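Local structure of putative alpha-L-fucosidase (Bacteroides thetaiotaomicron VPI-5482, 3GZA) at residues Phe26-His31 and Phe54-Leu59; Lys164-Leu169 and Pro193-Ile198; Val227-Trp232 and Arg384-Glu389. The protein probably hydrolyses alpha-L-fucosidic bonds, releasing terminal L-fucose from glycans. All blocks are in the same frame, centred on the assembly; numbering follows the deposited sequence. Where two conformers were deposited one is given.

Contact 1: residues Phe26-His31 and Phe54-Leu59; sequences FHYDLH and FNPTEL. With NA (sodium ion), chain G; EDO (1,2-ethanediol), chain D.
Phe-54 sits against two side chains of the loop 26-31, Tyr-28 and Leu-30. Tyr-28 brings the CE2 corner of its ring to Phe-54, with CE2 4.0 Å from Phe-54 CZ; the ring centroids lie 5.9 Å apart, and with their planes inclined by 71° the two rings meet obliquely. From another direction Leu-30 lays its CD2 methyl 3.8 Å from Phe-54 CB, also reaching CD2 of that ring, and the two side chains run nearly at right angles. With CG anti to the backbone N (chi1 -169°), the Phe-54 ring is placed between Leu-30 CD2 and Tyr-28 CE2. At the end of its own ring, Tyr-28 OH rests 3.4 Å from Pro-56 CB, a van der Waals touch. The same hydroxyl is hydrogen-bonded to the carbonyl of Asp-320. The loop leaves strand 22-26 of the TIM barrel at its C-terminal end, where barrel enzymes keep their active sites, and 54-59 leads into helix 61-69. Pro-56 centres an inverse gamma turn and opens a type I turn closed by Leu-59 N on Pro-56 O. Around this core, Asp-29 points the other way: its OD1 takes the N-H of Leu-30 at 2.6 Å, met on the anti side and 25° out of the carboxylate plane, and Thr-84 OG1 shares that oxygen. Further out, His-31 O binds the sodium ion at 2.4 Å together with Asp-34 OD1, Ile-36 O and three waters, one of which is in the plane of the imidazole, 2.9 Å from His-31 ND1. His-27, whose ring meets those of Trp-283, Phe-284 and Tyr-128, hydrogen-bonds through NE2 to O1 of an ethanediol, probably a crystallisation additive, at 2.7 Å.

Contact 2: residues Lys164-Leu169 and Pro193-Ile198; sequences KMVTEL and PDVEPI. With EDO (1,2-ethanediol), chain K.
Val-166 splits its two methyls between two partners of the segment 193-198, and this is the buried side of the contact. Its CG2 lies 3.8 Å from Val-195 CG1, the two side chains meeting nearly at a right angle, while its CG1 lies 4.0 Å from Ile-198 CG2. The rotation at chi1 172°, with CG1 anti to the backbone N and CG2 anti to the carbonyl carbon, is what turns CG2 to Val-195 and CG1 to Ile-198. Nothing polar joins the two segments; the grip is methyl against methyl, and both valines are buried. One helical position on, the packing passes to the more open side, although the approaches there are shorter. Thr-167 is partly exposed, as is Ile-198, and meets it with OG1, 3.5 Å from CG2 and 3.6 Å from CD1 of that isoleucine, so the hydroxyl rests against both methyls. It is hydrogen-bonded inside its own helix to the carbonyl of Glu-163, consistent with its lying against hydrocarbon across the contact. Lys-164 leaves the contact altogether: its chain is extended beyond CG and carries NZ to O1 of an ethanediol at 2.9 Å. The diol, probably a crystallisation additive, is also hydrogen-bonded to Glu-49 of the second subunit and bridges the two chains beside this helix. Segment 164-169 is part of helix 148-171 and 193-198 enters helix 196-202, successive helices on the outside of the TIM barrel. Beneath them, Val-166 also touches Ile-129 of strand 124-129 and Phe-181 of strand 178-181, and Val-195 shares Phe-181, which places the valine pair in the layer between barrel strands and outer helices.

Contact 3: residues Val227-Trp232 and Arg384-Glu389; sequences VEYPCW and RQYQIE
Trp-232 and Arg-384 make the apolar part of this contact, and it is the aliphatic portion of the arginine that touches. Arg-384 CD lies 3.6 Å from Trp-232 CH2 and 3.8 Å from CZ3, so the methylene sits obliquely against the CH2-CZ3 bond of the six-membered ring, the two side chains crossing at about a right angle. A bend at chi2 (-64°) brings CD there instead of carrying the chain straight on. Any electrostatic contribution is slight: Arg-384 CZ is 5.5 Å from the centroid of the six-membered ring, a long cation-pi distance giving at most a weak attraction, and the guanidinium plane is turned 68° from the indole.

The second kind is the meeting of two tyrosines from opposite directions. Tyr-229 OH comes in at the edge of the Tyr-386 ring, near its plane, 3.6 Å from CE2, and equally 3.6 Å from Tyr-386 OH, yet the hydroxyls are not hydrogen-bonded to each other. Each is held by other partners: Tyr-229 OH by Ser-404 O and Glu-403 N, Tyr-386 OH by Glu-411 OE2 and Arg-409 NE. These bonds fix where the phenol ends stand, leaving the pair in van der Waals proximity.

In the loop, the peptide bond between Tyr-229 and Pro-230 is cis, and Cys-231 N makes a further hydrogen bond across to the C-terminal domain, to Ser-404 OG. On the strand side, Tyr-386 leans on Leu-423 and on Ile-373 of the other sheet. Strand 383-392 is part of a C-terminal beta-sandwich of two antiparallel sheets matching the F5/8 type C family; the loop 227-232 belongs to the alpha-L-fucosidase TIM barrel, and the arrangement is an interface between these two domains.

Overall arrangement
The three contacts follow one another along the chain and none touches another. Contacts 1 and 2 both belong to the TIM barrel, with centres about 25 Å and nearest atoms about 11 Å apart: the first lies in loops at the C-terminal strand ends, the second on the outer helical layer. Contact 3 lies on the other side of the chain's centre, its own centre about 42 Å from contact 1 and about 39 Å from contact 2, and joins the barrel to the beta-sandwich. Contact 1 alone holds a sodium ligand, and its His-27, at the strand end where barrel glycosidases have their active site, may lie near it; contact 3 comes no nearer to contact 1 than about 17 Å between nearest atoms.

Contact 1: residues Phe26-His31 and Phe54-Leu59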
loop_
_atom_site.group_PDB
_atom_site.type_symbol
_atom_site.label_atom_id
_atom_site.label_comp_id
_atom_site.label_asym_id
_atom_site.label_seq_id
_atom_site.Cartn_x
_atom_site.Cartn_y
_atom_site.Cartn_z
ATOM N N PHE A 26 23.118 6.163 3.232
ATOM C CA PHE A 26 22.855 4.766 3.432
ATOM C C PHE A 26 21.603 4.398 2.654
ATOM O O PHE A 26 20.538 4.945 2.965
ATOM C CB PHE A 26 22.615 4.446 4.927
ATOM C CG PHE A 26 23.805 4.699 5.820
ATOM C CD1 PHE A 26 24.074 5.992 6.281
ATOM C CD2 PHE A 26 24.682 3.687 6.119
ATOM C CE1 PHE A 26 25.210 6.202 7.091
ATOM C CE2 PHE A 26 25.746 3.907 6.935
ATOM C CZ PHE A 26 26.017 5.184 7.413
ATOM N N HIS A 27 21.753 3.575 1.619
ATOM C CA HIS A 27 20.641 3.064 0.835
ATOM C C HIS A 27 20.180 1.721 1.402
ATOM O O HIS A 27 20.997 0.829 1.635
ATOM C CB HIS A 27 21.023 2.895 -0.636
ATOM C CG HIS A 27 21.144 4.182 -1.392
ATOM N ND1 HIS A 27 22.211 5.053 -1.257
ATOM C CD2 HIS A 27 20.320 4.736 -2.298
ATOM C CE1 HIS A 27 22.021 6.091 -2.059
ATOM N NE2 HIS A 27 20.882 5.919 -2.707
ATOM N N TYR A 28 18.871 1.575 1.638
ATOM C CA TYR A 28 18.311 0.361 2.182
ATOM C C TYR A 28 16.862 0.287 1.709
ATOM O O TYR A 28 16.140 1.284 1.809
ATOM C CB TYR A 28 18.424 0.426 3.701
ATOM C CG TYR A 28 18.592 -0.870 4.462
ATOM C CD1 TYR A 28 19.561 -1.757 4.070
ATOM C CD2 TYR A 28 17.850 -1.125 5.590
ATOM C CE1 TYR A 28 19.798 -2.900 4.798
ATOM C CE2 TYR A 28 18.059 -2.270 6.317
ATOM C CZ TYR A 28 19.057 -3.112 5.938
ATOM O OH TYR A 28 19.345 -4.238 6.666
ATOM N N ASP A 29 16.484 -0.819 1.129
ATOM C CA ASP A 29 15.135 -1.051 0.654
ATOM C C ASP A 29 14.939 -2.555 0.588
ATOM O O ASP A 29 15.864 -3.325 0.852
ATOM C CB ASP A 29 14.930 -0.319 -0.694
ATOM C CG ASP A 29 13.460 -0.077 -1.069
ATOM O OD1 ASP A 29 12.534 -0.775 -0.526
ATOM O OD2 ASP A 29 13.249 0.810 -1.943
ATOM N N LEU A 30 13.721 -2.987 0.218
ATOM C CA LEU A 30 13.372 -4.417 0.334
ATOM C C LEU A 30 14.251 -5.380 -0.443
ATOM O O LEU A 30 14.500 -6.513 -0.000
ATOM C CB LEU A 30 11.905 -4.600 -0.088
ATOM C CG LEU A 30 10.864 -3.845 0.742
ATOM C CD1 LEU A 30 9.499 -3.863 0.004
ATOM C CD2 LEU A 30 10.749 -4.407 2.189
ATOM N N HIS A 31 14.703 -4.980 -1.614
ATOM C CA HIS A 31 15.470 -5.831 -2.497
ATOM C C HIS A 31 16.869 -6.130 -1.966
ATOM O O HIS A 31 17.532 -7.015 -2.511
ATOM C CB HIS A 31 15.559 -5.235 -3.913
ATOM C CG HIS A 31 16.069 -3.839 -3.951
ATOM N ND1 HIS A 31 17.412 -3.520 -3.800
ATOM C CD2 HIS A 31 15.409 -2.658 -4.029
ATOM C CE1 HIS A 31 17.544 -2.210 -3.854
ATOM N NE2 HIS A 31 16.349 -1.661 -3.989
ATOM N N PHE A 54 12.219 -8.700 4.340
ATOM C CA PHE A 54 12.849 -7.664 5.147
ATOM C C PHE A 54 12.927 -8.151 6.589
ATOM O O PHE A 54 11.920 -8.090 7.330
ATOM C CB PHE A 54 12.028 -6.382 5.117
ATOM C CG PHE A 54 12.752 -5.184 5.702
ATOM C CD1 PHE A 54 12.668 -4.887 7.050
ATOM C CD2 PHE A 54 13.506 -4.366 4.888
ATOM C CE1 PHE A 54 13.378 -3.874 7.602
ATOM C CE2 PHE A 54 14.217 -3.279 5.414
ATOM C CZ PHE A 54 14.129 -3.019 6.781
ATOM N N ASN A 55 14.115 -8.548 7.027
ATOM C CA ASN A 55 14.316 -9.099 8.366
ATOM C C ASN A 55 15.747 -8.928 8.883
ATOM O O ASN A 55 16.455 -9.932 9.053
ATOM C CB ASN A 55 13.875 -10.571 8.350
ATOM C CG ASN A 55 13.773 -11.178 9.718
ATOM O OD1 ASN A 55 13.436 -10.488 10.690
ATOM N ND2 ASN A 55 14.044 -12.487 9.813
ATOM N N PRO A 56 16.198 -7.677 9.093
ATOM C CA PRO A 56 17.574 -7.421 9.555
ATOM C C PRO A 56 17.641 -7.695 11.077
ATOM O O PRO A 56 17.559 -6.778 11.900
ATOM C CB PRO A 56 17.803 -5.964 9.216
ATOM C CG PRO A 56 16.482 -5.325 9.249
ATOM C CD PRO A 56 15.459 -6.428 8.891
ATOM N N THR A 57 17.835 -8.950 11.448
ATOM C CA THR A 57 17.772 -9.333 12.850
ATOM C C THR A 57 18.934 -8.818 13.726
ATOM O O THR A 57 18.829 -8.875 14.962
ATOM C CB THR A 57 17.670 -10.892 13.024
ATOM O OG1 THR A 57 18.830 -11.515 12.466
ATOM C CG2 THR A 57 16.373 -11.452 12.376
ATOM N N GLU A 58 20.006 -8.313 13.105
ATOM C CA GLU A 58 21.148 -7.736 13.825
ATOM C C GLU A 58 21.242 -6.239 13.598
ATOM O O GLU A 58 22.276 -5.634 13.846
ATOM C CB GLU A 58 22.452 -8.399 13.387
ATOM C CG GLU A 58 22.563 -9.876 13.740
ATOM C CD GLU A 58 23.846 -10.482 13.244
ATOM O OE1 GLU A 58 24.892 -10.185 13.848
ATOM O OE2 GLU A 58 23.807 -11.275 12.277
ATOM N N LEU A 59 20.135 -5.634 13.196
ATOM C CA LEU A 59 20.146 -4.181 12.910
ATOM C C LEU A 59 20.737 -3.412 14.051
ATOM O O LEU A 59 20.326 -3.573 15.206
ATOM C CB LEU A 59 18.736 -3.685 12.657
ATOM C CG LEU A 59 18.723 -2.173 12.363
ATOM C CD1 LEU A 59 19.219 -1.957 10.975
ATOM C CD2 LEU A 59 17.328 -1.524 12.489
HETATM NA NA NA G . 19.288 -7.544 -4.027
HETATM C C1 EDO D . 21.877 7.323 -5.446
HETATM O O1 EDO D . 20.539 7.439 -4.947
HETATM C C2 EDO D . 22.514 8.644 -5.152
HETATM O O2 EDO D . 21.970 9.594 -6.046
HETATM O O HOH W 1 19.855 -5.156 -3.838
HETATM O O HOH W 2 17.879 -7.125 -6.131
HETATM O O HOH W 3 20.899 -7.682 -2.253
#

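Contact 2: residues Lys164-Leu169 and Pro193-Ile198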
loop_
_atom_site.group_PDB
_atom_site.type_symbol
_atom_site.label_atom_id
_atom_site.label_comp_id
_atom_site.label_asym_id
_atom_site.label_seq_id
_atom_site.Cartn_x
_atom_site.Cartn_y
_atom_site.Cartn_z
ATOM N N LYS A 164 2.378 14.587 2.535
ATOM C CA LYS A 164 2.152 14.040 3.880
ATOM C C LYS A 164 3.338 13.230 4.409
ATOM O O LYS A 164 3.666 13.348 5.593
ATOM C CB LYS A 164 0.867 13.236 3.930
ATOM C CG LYS A 164 -0.386 14.101 3.867
ATOM C CD LYS A 164 -1.608 13.228 3.852
ATOM C CE LYS A 164 -2.910 13.993 3.896
ATOM N NZ LYS A 164 -4.041 12.969 3.846
HETATM N N MSE A 165 3.987 12.457 3.563
HETATM C CA MSE A 165 5.174 11.696 3.953
HETATM C C MSE A 165 6.281 12.657 4.370
HETATM O O MSE A 165 6.907 12.489 5.411
HETATM C CB MSE A 165 5.664 10.765 2.851
HETATM C CG MSE A 165 4.732 9.562 2.591
HETATM SE SE MSE A 165 5.520 8.280 1.391
HETATM C CE MSE A 165 5.580 9.246 -0.220
ATOM N N VAL A 166 6.481 13.694 3.561
ATOM C CA VAL A 166 7.495 14.710 3.857
ATOM C C VAL A 166 7.167 15.377 5.166
ATOM O O VAL A 166 8.041 15.635 5.968
ATOM C CB VAL A 166 7.643 15.682 2.691
ATOM C CG1 VAL A 166 8.555 16.892 3.018
ATOM C CG2 VAL A 166 8.188 14.972 1.436
ATOM N N THR A 167 5.902 15.638 5.404
ATOM C CA THR A 167 5.508 16.306 6.657
ATOM C C THR A 167 5.860 15.410 7.850
ATOM O O THR A 167 6.394 15.899 8.870
ATOM C CB THR A 167 4.011 16.660 6.658
ATOM O OG1 THR A 167 3.735 17.539 5.562
ATOM C CG2 THR A 167 3.598 17.406 7.960
ATOM N N GLU A 168 5.559 14.129 7.754
ATOM C CA GLU A 168 5.899 13.212 8.871
ATOM C C GLU A 168 7.387 13.266 9.145
ATOM O O GLU A 168 7.832 13.342 10.314
ATOM C CB GLU A 168 5.483 11.766 8.550
ATOM C CG GLU A 168 3.998 11.538 8.530
ATOM C CD GLU A 168 3.593 10.113 8.233
ATOM O OE1 GLU A 168 4.369 9.386 7.595
ATOM O OE2 GLU A 168 2.442 9.750 8.624
ATOM N N LEU A 169 8.172 13.118 8.085
ATOM C CA LEU A 169 9.633 13.071 8.207
ATOM C C LEU A 169 10.241 14.353 8.714
ATOM O O LEU A 169 11.267 14.326 9.415
ATOM C CB LEU A 169 10.250 12.582 6.909
ATOM C CG LEU A 169 9.901 11.125 6.551
ATOM C CD1 LEU A 169 10.101 10.784 5.055
ATOM C CD2 LEU A 169 10.608 10.062 7.480
ATOM N N PRO A 193 5.274 17.248 -5.994
ATOM C CA PRO A 193 4.579 17.630 -4.773
ATOM C C PRO A 193 5.050 18.970 -4.304
ATOM O O PRO A 193 6.214 19.333 -4.563
ATOM C CB PRO A 193 4.987 16.527 -3.802
ATOM C CG PRO A 193 6.295 16.133 -4.215
ATOM C CD PRO A 193 6.256 16.199 -5.729
ATOM N N ASP A 194 4.200 19.701 -3.578
ATOM C CA ASP A 194 4.535 21.039 -3.165
ATOM C C ASP A 194 5.211 20.946 -1.787
ATOM O O ASP A 194 4.623 21.237 -0.731
ATOM C CB ASP A 194 3.304 21.901 -3.138
ATOM C CG ASP A 194 3.624 23.399 -3.108
ATOM O OD1 ASP A 194 4.835 23.778 -3.128
ATOM O OD2 ASP A 194 2.669 24.190 -3.010
ATOM N N VAL A 195 6.494 20.570 -1.846
ATOM C CA VAL A 195 7.269 20.250 -0.650
ATOM C C VAL A 195 8.134 21.360 -0.065
ATOM O O VAL A 195 8.466 21.321 1.116
ATOM C CB VAL A 195 8.140 18.970 -0.867
ATOM C CG1 VAL A 195 7.216 17.715 -0.962
ATOM C CG2 VAL A 195 9.032 19.080 -2.133
ATOM N N GLU A 196 8.498 22.354 -0.860
ATOM C CA GLU A 196 9.388 23.378 -0.359
ATOM C C GLU A 196 8.733 24.125 0.806
ATOM O O GLU A 196 9.407 24.378 1.815
ATOM C CB GLU A 196 9.863 24.344 -1.465
ATOM C CG GLU A 196 10.945 25.234 -0.952
ATOM C CD GLU A 196 11.172 26.483 -1.777
ATOM O OE1 GLU A 196 10.668 26.598 -2.934
ATOM O OE2 GLU A 196 11.876 27.383 -1.242
ATOM N N PRO A 197 7.431 24.447 0.719
ATOM C CA PRO A 197 6.844 25.138 1.876
ATOM C C PRO A 197 6.818 24.323 3.140
ATOM O O PRO A 197 6.848 24.897 4.237
ATOM C CB PRO A 197 5.410 25.413 1.432
ATOM C CG PRO A 197 5.461 25.403 -0.038
ATOM C CD PRO A 197 6.451 24.376 -0.398
ATOM N N ILE A 198 6.712 23.014 2.989
ATOM C CA ILE A 198 6.704 22.096 4.154
ATOM C C ILE A 198 8.081 22.108 4.821
ATOM O O ILE A 198 8.196 22.272 6.038
ATOM C CB ILE A 198 6.317 20.678 3.750
ATOM C CG1 ILE A 198 4.909 20.634 3.197
ATOM C CG2 ILE A 198 6.406 19.702 4.954
ATOM C CD1 ILE A 198 4.632 19.295 2.522
HETATM C C1 EDO K . -3.157 11.739 0.096
HETATM O O1 EDO K . -3.901 12.656 0.992
HETATM C C2 EDO K . -2.681 10.607 1.056
HETATM O O2 EDO K . -3.638 9.597 1.212
#

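Contact 3: residues Val227-Trp232 and Arg384-Glu389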
loop_
_atom_site.group_PDB
_atom_site.type_symbol
_atom_site.label_atom_id
_atom_site.label_comp_id
_atom_site.label_asym_id
_atom_site.label_seq_id
_atom_site.Cartn_x
_atom_site.Cartn_y
_atom_site.Cartn_z
ATOM N N VAL A 227 34.793 16.453 -8.375
ATOM C CA VAL A 227 34.311 17.529 -9.216
ATOM C C VAL A 227 35.472 17.938 -10.104
ATOM O O VAL A 227 36.594 17.518 -9.907
ATOM C CB VAL A 227 33.769 18.726 -8.409
ATOM C CG1 VAL A 227 32.494 18.354 -7.657
ATOM C CG2 VAL A 227 34.835 19.321 -7.432
ATOM N N GLU A 228 35.245 18.832 -11.053
ATOM C CA GLU A 228 36.307 19.312 -11.899
ATOM C C GLU A 228 36.942 20.544 -11.275
ATOM O O GLU A 228 36.579 20.936 -10.163
ATOM C CB GLU A 228 35.782 19.560 -13.300
ATOM C CG GLU A 228 35.269 18.295 -13.984
ATOM C CD GLU A 228 36.361 17.274 -14.186
ATOM O OE1 GLU A 228 37.410 17.661 -14.722
ATOM O OE2 GLU A 228 36.162 16.088 -13.872
ATOM N N TYR A 229 37.939 21.108 -11.943
ATOM C CA TYR A 229 38.635 22.295 -11.452
ATOM C C TYR A 229 38.809 23.319 -12.578
ATOM O O TYR A 229 39.218 22.929 -13.673
ATOM C CB TYR A 229 39.981 21.887 -10.788
ATOM C CG TYR A 229 40.566 23.096 -10.074
ATOM C CD1 TYR A 229 40.153 23.400 -8.774
ATOM C CD2 TYR A 229 41.461 23.944 -10.699
ATOM C CE1 TYR A 229 40.584 24.510 -8.145
ATOM C CE2 TYR A 229 41.916 25.105 -10.071
ATOM C CZ TYR A 229 41.473 25.374 -8.776
ATOM O OH TYR A 229 41.912 26.501 -8.134
ATOM N N PRO A 230 38.512 24.612 -12.319
ATOM C CA PRO A 230 38.039 25.211 -11.065
ATOM C C PRO A 230 36.637 24.752 -10.700
ATOM O O PRO A 230 35.897 24.247 -11.567
ATOM C CB PRO A 230 38.047 26.717 -11.365
ATOM C CG PRO A 230 37.901 26.818 -12.803
ATOM C CD PRO A 230 38.654 25.645 -13.365
ATOM N N CYS A 231 36.291 24.862 -9.422
ATOM C CA CYS A 231 34.948 24.524 -8.954
ATOM C C CYS A 231 34.448 25.637 -8.025
ATOM O O CYS A 231 34.964 25.817 -6.938
ATOM C CB CYS A 231 34.887 23.185 -8.224
ATOM S SG CYS A 231 33.222 22.722 -7.789
ATOM N N TRP A 232 33.469 26.403 -8.514
ATOM C CA TRP A 232 32.890 27.540 -7.803
ATOM C C TRP A 232 31.573 27.143 -7.198
ATOM O O TRP A 232 30.890 26.276 -7.696
ATOM C CB TRP A 232 32.626 28.690 -8.803
ATOM C CG TRP A 232 33.789 29.001 -9.676
ATOM C CD1 TRP A 232 33.965 28.591 -10.988
ATOM C CD2 TRP A 232 34.908 29.811 -9.363
ATOM N NE1 TRP A 232 35.139 29.070 -11.466
ATOM C CE2 TRP A 232 35.754 29.818 -10.502
ATOM C CE3 TRP A 232 35.291 30.528 -8.237
ATOM C CZ2 TRP A 232 36.950 30.518 -10.538
ATOM C CZ3 TRP A 232 36.510 31.202 -8.258
ATOM C CH2 TRP A 232 37.310 31.219 -9.409
ATOM N N ARG A 384 40.201 34.740 -7.280
ATOM C CA ARG A 384 39.974 34.364 -8.680
ATOM C C ARG A 384 41.196 33.798 -9.356
ATOM O O ARG A 384 41.053 33.046 -10.300
ATOM C CB ARG A 384 39.444 35.560 -9.467
ATOM C CG ARG A 384 37.995 35.905 -9.125
ATOM C CD ARG A 384 37.063 34.791 -9.497
ATOM N NE ARG A 384 35.669 35.130 -9.223
ATOM C CZ ARG A 384 34.899 35.843 -10.028
ATOM N NH1 ARG A 384 35.388 36.383 -11.150
ATOM N NH2 ARG A 384 33.634 36.082 -9.668
ATOM N N GLN A 385 42.391 34.205 -8.933
ATOM C CA GLN A 385 43.643 33.677 -9.488
ATOM C C GLN A 385 44.666 33.698 -8.360
ATOM O O GLN A 385 44.773 34.696 -7.656
ATOM C CB GLN A 385 44.178 34.546 -10.635
ATOM C CG GLN A 385 43.337 34.613 -11.935
ATOM C CD GLN A 385 43.430 33.373 -12.813
ATOM O OE1 GLN A 385 44.376 32.596 -12.721
ATOM N NE2 GLN A 385 42.461 33.213 -13.708
ATOM N N TYR A 386 45.407 32.605 -8.185
ATOM C CA TYR A 386 46.456 32.571 -7.164
ATOM C C TYR A 386 47.652 31.744 -7.601
ATOM O O TYR A 386 47.574 30.921 -8.511
ATOM C CB TYR A 386 45.939 32.012 -5.834
ATOM C CG TYR A 386 45.650 30.534 -5.901
ATOM C CD1 TYR A 386 46.665 29.588 -5.689
ATOM C CD2 TYR A 386 44.370 30.049 -6.207
ATOM C CE1 TYR A 386 46.406 28.232 -5.791
ATOM C CE2 TYR A 386 44.119 28.720 -6.287
ATOM C CZ TYR A 386 45.124 27.806 -6.081
ATOM O OH TYR A 386 44.873 26.454 -6.161
ATOM N N GLN A 387 48.782 31.995 -6.954
ATOM C CA GLN A 387 49.986 31.217 -7.208
ATOM C C GLN A 387 50.621 30.873 -5.873
ATOM O O GLN A 387 50.479 31.622 -4.920
ATOM C CB GLN A 387 51.019 31.987 -8.023
ATOM C CG GLN A 387 50.539 32.543 -9.347
ATOM C CD GLN A 387 49.794 33.862 -9.183
ATOM O OE1 GLN A 387 50.327 34.815 -8.589
ATOM N NE2 GLN A 387 48.563 33.930 -9.720
ATOM N N ILE A 388 51.278 29.718 -5.802
ATOM C CA ILE A 388 52.035 29.373 -4.606
ATOM C C ILE A 388 53.487 29.218 -5.039
ATOM O O ILE A 388 53.784 28.556 -6.042
ATOM C CB ILE A 388 51.539 28.113 -3.923
ATOM C CG1 ILE A 388 50.075 28.306 -3.470
ATOM C CG2 ILE A 388 52.463 27.743 -2.723
ATOM C CD1 ILE A 388 49.488 27.129 -2.875
ATOM N N GLU A 389 54.369 29.891 -4.311
ATOM C CA GLU A 389 55.809 29.848 -4.547
ATOM C C GLU A 389 56.488 29.255 -3.338
ATOM O O GLU A 389 55.981 29.376 -2.233
ATOM C CB GLU A 389 56.359 31.254 -4.755
ATOM C CG GLU A 389 55.923 31.903 -6.017
ATOM C CD GLU A 389 56.377 33.337 -6.053
ATOM O OE1 GLU A 389 55.719 34.159 -5.375
ATOM O OE2 GLU A 389 57.373 33.637 -6.738
#